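Local atomic coordinates of glcnac-alpha-1,4-gal-releasing endo-beta-galactosidase (Clostridium perfringens, PDB entry 1UPS), a protein that probably hydrolyses internal beta-galactosidic linkages of glycans to release the disaccharide GlcNAc-alpha-1,4-Gal, and binds a calcium ion. Residues F194-G208 with Y230-P242. Residues are numbered along the deposited sequence; the frame is centred on the assembly and turned at random.
Sequences FQTSWTISEDKVPSG and YDNELFKVIYGSP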
loop_
_atom_site.group_PDB
_atom_site.type_symbol
_atom_site.label_atom_id
_atom_site.label_comp_id
_atom_site.label_asym_id
_atom_site.label_seq_id
_atom_site.Cartn_x
_atom_site.Cartn_y
_atom_site.Cartn_z
ATOM N N PHE A 194 6.291 13.386 -0.570
ATOM C CA PHE A 194 5.564 12.115 -0.608
ATOM C C PHE A 194 4.193 12.218 -1.245
ATOM O O PHE A 194 3.331 12.979 -0.769
ATOM C CB PHE A 194 5.417 11.505 0.796
ATOM C CG PHE A 194 4.572 10.242 0.823
ATOM C CD1 PHE A 194 3.358 10.222 1.510
ATOM C CD2 PHE A 194 4.988 9.087 0.155
ATOM C CE1 PHE A 194 2.559 9.071 1.519
ATOM C CE2 PHE A 194 4.196 7.921 0.168
ATOM C CZ PHE A 194 2.983 7.929 0.859
ATOM N N GLN A 195 3.989 11.429 -2.302
ATOM C CA GLN A 195 2.659 11.220 -2.882
ATOM C C GLN A 195 1.839 12.508 -2.940
ATOM O O GLN A 195 0.781 12.624 -2.304
ATOM C CB GLN A 195 1.912 10.123 -2.087
ATOM C CG GLN A 195 0.800 9.406 -2.867
ATOM C CD GLN A 195 1.271 8.864 -4.211
ATOM O OE1 GLN A 195 2.193 8.045 -4.264
ATOM N NE2 GLN A 195 0.669 9.345 -5.300
ATOM N N THR A 196 2.314 13.477 -3.727
ATOM C CA THR A 196 1.690 14.806 -3.704
ATOM C C THR A 196 0.348 14.910 -4.416
ATOM O O THR A 196 -0.266 15.969 -4.391
ATOM C CB THR A 196 2.649 15.900 -4.215
ATOM O OG1 THR A 196 3.118 15.546 -5.519
ATOM C CG2 THR A 196 3.895 15.948 -3.364
ATOM N N SER A 197 -0.077 13.840 -5.089
ATOM C CA SER A 197 -1.468 13.680 -5.534
ATOM C C SER A 197 -1.990 12.351 -4.976
ATOM O O SER A 197 -1.222 11.399 -4.835
ATOM C CB SER A 197 -1.565 13.663 -7.064
ATOM O OG SER A 197 -1.029 14.870 -7.641
ATOM N N TRP A 198 -3.284 12.280 -4.684
ATOM C CA TRP A 198 -3.876 11.028 -4.179
ATOM C C TRP A 198 -3.598 9.901 -5.164
ATOM O O TRP A 198 -3.658 10.113 -6.388
ATOM C CB TRP A 198 -5.395 11.172 -4.023
ATOM C CG TRP A 198 -5.804 11.701 -2.706
ATOM C CD1 TRP A 198 -6.195 12.977 -2.416
ATOM C CD2 TRP A 198 -5.815 10.985 -1.477
ATOM N NE1 TRP A 198 -6.473 13.095 -1.073
ATOM C CE2 TRP A 198 -6.247 11.882 -0.473
ATOM C CE3 TRP A 198 -5.515 9.663 -1.115
ATOM C CZ2 TRP A 198 -6.363 11.511 0.869
ATOM C CZ3 TRP A 198 -5.636 9.289 0.234
ATOM C CH2 TRP A 198 -6.067 10.219 1.200
ATOM N N THR A 199 -3.275 8.712 -4.642
ATOM C CA THR A 199 -3.328 7.483 -5.444
ATOM C C THR A 199 -4.274 6.544 -4.709
ATOM O O THR A 199 -4.193 6.449 -3.500
ATOM C CB THR A 199 -1.914 6.866 -5.682
ATOM O OG1 THR A 199 -2.028 5.694 -6.520
ATOM C CG2 THR A 199 -1.259 6.360 -4.377
ATOM N N ILE A 200 -5.202 5.919 -5.438
ATOM C CA ILE A 200 -6.252 5.082 -4.841
ATOM C C ILE A 200 -6.517 3.916 -5.808
ATOM O O ILE A 200 -6.677 4.123 -7.018
ATOM C CB ILE A 200 -7.586 5.861 -4.675
ATOM C CG1 ILE A 200 -7.426 7.172 -3.885
ATOM C CG2 ILE A 200 -8.686 4.948 -4.073
ATOM C CD1 ILE A 200 -8.600 8.154 -4.129
ATOM N N SER A 201 -6.539 2.695 -5.287
ATOM C CA SER A 201 -7.021 1.560 -6.077
ATOM C C SER A 201 -7.892 0.657 -5.229
ATOM O O SER A 201 -7.770 0.655 -4.014
ATOM C CB SER A 201 -5.861 0.756 -6.680
ATOM O OG SER A 201 -5.013 0.228 -5.672
ATOM N N GLU A 202 -8.758 -0.119 -5.874
ATOM C CA GLU A 202 -9.489 -1.138 -5.130
ATOM C C GLU A 202 -9.619 -2.353 -6.032
ATOM O O GLU A 202 -10.708 -2.765 -6.464
ATOM C CB GLU A 202 -10.824 -0.625 -4.561
ATOM C CG GLU A 202 -11.736 0.034 -5.567
ATOM C CD GLU A 202 -12.870 0.869 -4.941
ATOM O OE1 GLU A 202 -13.050 0.957 -3.676
ATOM O OE2 GLU A 202 -13.586 1.478 -5.755
ATOM N N ASP A 203 -8.460 -2.925 -6.301
ATOM C CA ASP A 203 -8.383 -4.111 -7.135
ATOM C C ASP A 203 -9.052 -5.287 -6.425
ATOM O O ASP A 203 -9.149 -5.319 -5.204
ATOM C CB ASP A 203 -6.921 -4.456 -7.409
ATOM C CG ASP A 203 -6.198 -3.385 -8.201
ATOM O OD1 ASP A 203 -4.954 -3.353 -8.128
ATOM O OD2 ASP A 203 -6.769 -2.546 -8.920
ATOM N N LYS A 204 -9.522 -6.247 -7.213
ATOM C CA LYS A 204 -10.045 -7.498 -6.680
ATOM C C LYS A 204 -8.927 -8.345 -6.068
ATOM O O LYS A 204 -7.824 -8.468 -6.663
ATOM C CB LYS A 204 -10.719 -8.294 -7.796
ATOM C CG LYS A 204 -11.991 -7.609 -8.326
ATOM C CD LYS A 204 -12.723 -8.431 -9.375
ATOM C CE LYS A 204 -13.954 -7.660 -9.857
ATOM N NZ LYS A 204 -13.611 -6.727 -10.983
ATOM N N VAL A 205 -9.211 -8.937 -4.907
ATOM C CA VAL A 205 -8.276 -9.867 -4.279
ATOM C C VAL A 205 -8.148 -11.137 -5.152
ATOM O O VAL A 205 -9.105 -11.530 -5.857
ATOM C CB VAL A 205 -8.647 -10.209 -2.800
ATOM C CG1 VAL A 205 -8.643 -8.946 -1.917
ATOM C CG2 VAL A 205 -10.008 -10.928 -2.712
ATOM N N PRO A 206 -6.966 -11.745 -5.158
ATOM C CA PRO A 206 -6.726 -12.910 -6.035
ATOM C C PRO A 206 -7.395 -14.203 -5.577
ATOM O O PRO A 206 -7.531 -15.131 -6.394
ATOM C CB PRO A 206 -5.200 -13.049 -6.029
ATOM C CG PRO A 206 -4.772 -12.495 -4.717
ATOM C CD PRO A 206 -5.762 -11.340 -4.410
ATOM N N SER A 207 -7.793 -14.269 -4.305
ATOM C CA SER A 207 -8.417 -15.466 -3.732
ATOM C C SER A 207 -9.165 -15.113 -2.466
ATOM O O SER A 207 -8.881 -14.090 -1.831
ATOM C CB SER A 207 -7.362 -16.532 -3.406
ATOM O OG SER A 207 -6.373 -15.996 -2.553
ATOM N N GLY A 208 -10.126 -15.960 -2.103
ATOM C CA GLY A 208 -10.834 -15.791 -0.846
ATOM C C GLY A 208 -11.988 -14.796 -0.886
ATOM O O GLY A 208 -12.241 -14.138 -1.903
ATOM N N TYR A 230 -1.090 -9.484 0.329
ATOM C CA TYR A 230 -2.352 -10.139 0.683
ATOM C C TYR A 230 -2.071 -11.609 0.854
ATOM O O TYR A 230 -1.613 -12.260 -0.092
ATOM C CB TYR A 230 -3.367 -9.971 -0.441
ATOM C CG TYR A 230 -4.718 -10.653 -0.208
ATOM C CD1 TYR A 230 -5.675 -10.067 0.636
ATOM C CD2 TYR A 230 -5.052 -11.850 -0.873
ATOM C CE1 TYR A 230 -6.929 -10.647 0.830
ATOM C CE2 TYR A 230 -6.313 -12.459 -0.682
ATOM C CZ TYR A 230 -7.249 -11.839 0.160
ATOM O OH TYR A 230 -8.487 -12.408 0.367
ATOM N N ASP A 231 -2.352 -12.134 2.050
ATOM C CA ASP A 231 -2.031 -13.530 2.369
ATOM C C ASP A 231 -0.608 -13.871 1.932
ATOM O O ASP A 231 -0.356 -14.914 1.302
ATOM C CB ASP A 231 -3.066 -14.470 1.738
ATOM C CG ASP A 231 -4.414 -14.343 2.395
ATOM O OD1 ASP A 231 -5.400 -14.888 1.852
ATOM O OD2 ASP A 231 -4.566 -13.701 3.459
ATOM N N ASN A 232 0.308 -12.969 2.275
ATOM C CA ASN A 232 1.757 -13.142 2.069
ATOM C C ASN A 232 2.267 -13.042 0.634
ATOM O O ASN A 232 3.420 -13.418 0.372
ATOM C CB ASN A 232 2.265 -14.461 2.702
ATOM C CG ASN A 232 2.003 -14.534 4.191
ATOM O OD1 ASN A 232 1.979 -13.501 4.880
ATOM N ND2 ASN A 232 1.824 -15.765 4.712
ATOM N N GLU A 233 1.417 -12.590 -0.291
ATOM C CA GLU A 233 1.802 -12.435 -1.701
ATOM C C GLU A 233 1.677 -10.974 -2.146
ATOM O O GLU A 233 0.673 -10.300 -1.853
ATOM C CB GLU A 233 0.948 -13.324 -2.623
ATOM C CG GLU A 233 1.327 -13.187 -4.107
ATOM C CD GLU A 233 0.538 -14.107 -5.038
ATOM O OE1 GLU A 233 -0.579 -13.707 -5.482
ATOM O OE2 GLU A 233 1.049 -15.223 -5.338
ATOM N N LEU A 234 2.686 -10.489 -2.869
ATOM C CA LEU A 234 2.699 -9.066 -3.261
ATOM C C LEU A 234 1.477 -8.700 -4.111
ATOM O O LEU A 234 1.146 -9.410 -5.081
ATOM C CB LEU A 234 4.000 -8.747 -4.011
ATOM C CG LEU A 234 4.199 -7.268 -4.365
ATOM C CD1 LEU A 234 4.289 -6.380 -3.117
ATOM C CD2 LEU A 234 5.444 -7.122 -5.228
ATOM N N PHE A 235 0.830 -7.582 -3.752
ATOM C CA PHE A 235 -0.465 -7.195 -4.329
ATOM C C PHE A 235 -0.401 -5.787 -4.947
ATOM O O PHE A 235 -1.046 -5.529 -5.981
ATOM C CB PHE A 235 -1.550 -7.276 -3.231
ATOM C CG PHE A 235 -2.949 -6.858 -3.676
ATOM C CD1 PHE A 235 -3.760 -7.734 -4.387
ATOM C CD2 PHE A 235 -3.453 -5.609 -3.324
ATOM C CE1 PHE A 235 -5.070 -7.356 -4.766
ATOM C CE2 PHE A 235 -4.750 -5.214 -3.704
ATOM C CZ PHE A 235 -5.554 -6.098 -4.416
ATOM N N LYS A 236 0.402 -4.903 -4.350
ATOM C CA LYS A 236 0.532 -3.501 -4.812
ATOM C C LYS A 236 1.868 -2.909 -4.369
ATOM O O LYS A 236 2.381 -3.239 -3.294
ATOM C CB LYS A 236 -0.594 -2.640 -4.227
ATOM C CG LYS A 236 -0.610 -1.203 -4.766
ATOM C CD LYS A 236 -1.795 -0.430 -4.262
ATOM C CE LYS A 236 -1.841 1.020 -4.787
ATOM N NZ LYS A 236 -3.129 1.725 -4.375
ATOM N N VAL A 237 2.407 -2.007 -5.190
ATOM C CA VAL A 237 3.624 -1.288 -4.849
ATOM C C VAL A 237 3.429 0.192 -5.124
ATOM O O VAL A 237 2.892 0.565 -6.172
ATOM C CB VAL A 237 4.826 -1.757 -5.711
ATOM C CG1 VAL A 237 6.089 -0.972 -5.354
ATOM C CG2 VAL A 237 5.066 -3.231 -5.540
ATOM N N ILE A 238 3.840 1.019 -4.159
ATOM C CA ILE A 238 3.911 2.458 -4.356
ATOM C C ILE A 238 5.365 2.877 -4.142
ATOM O O ILE A 238 5.929 2.617 -3.079
ATOM C CB ILE A 238 2.976 3.176 -3.367
ATOM C CG1 ILE A 238 1.513 2.836 -3.678
ATOM C CG2 ILE A 238 3.255 4.719 -3.370
ATOM C CD1 ILE A 238 0.518 3.354 -2.610
ATOM N N TYR A 239 5.984 3.493 -5.151
ATOM C CA TYR A 239 7.388 3.905 -5.013
ATOM C C TYR A 239 7.419 5.303 -4.416
ATOM O O TYR A 239 6.668 6.166 -4.857
ATOM C CB TYR A 239 8.164 3.780 -6.345
ATOM C CG TYR A 239 8.488 2.313 -6.669
ATOM C CD1 TYR A 239 9.451 1.608 -5.935
ATOM C CD2 TYR A 239 7.783 1.618 -7.666
ATOM C CE1 TYR A 239 9.733 0.245 -6.207
ATOM C CE2 TYR A 239 8.047 0.261 -7.934
ATOM C CZ TYR A 239 9.026 -0.419 -7.196
ATOM O OH TYR A 239 9.303 -1.761 -7.456
ATOM N N GLY A 240 8.258 5.501 -3.401
ATOM C CA GLY A 240 8.243 6.703 -2.571
ATOM C C GLY A 240 7.639 6.363 -1.216
ATOM O O GLY A 240 6.777 5.493 -1.118
ATOM N N SER A 241 8.101 7.011 -0.154
ATOM C CA SER A 241 7.607 6.684 1.190
ATOM C C SER A 241 7.903 7.831 2.133
ATOM O O SER A 241 8.877 8.569 1.916
ATOM C CB SER A 241 8.262 5.397 1.726
ATOM O OG SER A 241 9.589 5.641 2.188
ATOM N N PRO A 242 7.078 7.979 3.168
ATOM C CA PRO A 242 7.324 8.990 4.198
ATOM C C PRO A 242 8.632 8.745 4.929
ATOM O O PRO A 242 9.064 7.598 5.061
ATOM C CB PRO A 242 6.138 8.828 5.141
ATOM C CG PRO A 242 5.078 8.185 4.279
ATOM C CD PRO A 242 5.843 7.203 3.433
HETATM O O HOH W 1 -5.588 -16.703 -0.031
#
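Tyr230 and Val205 meet at one end of a face-to-face packing between the two sheets of the GH16 beta-sandwich, where strand 199-204, outermost in its sheet, lies over strand 233-239 of the other, their axes 9.4 Å apart. Val205 CB sits over one face of the Tyr230 ring, and Tyr230 OH donates to Ser207 O (2.8 Å) in the carbonyl plane, fixing the ring's far end. Next along, Phe235 turns its edge to Lys204 O. In one of its two modelled conformers Lys236, extended throughout with CG anti to the backbone N (chi1 -174°), brings NZ to Ser201 OG at 2.7 Å, a bond the other copy may not keep. Beyond, Ile238 CD1 and Thr199 CG2 meet tip to tip, and the Phe194 ring is sandwiched between Gln195 CB and Pro242 CG. A classic beta bulge opposite Phe228 of neighbouring strand 225-230 turns Phe235 and Lys236 both toward strand 199-204, itself hydrogen-bonded through its backbone to strand 181-187. A water joins Ser207 OG to Asp231 OD1, and Asp231 is held by His215 ND1 and Ile216 N. Gln195 is anchored by a nearly straight bond from NE2 to Ser197 O (2.8 Å).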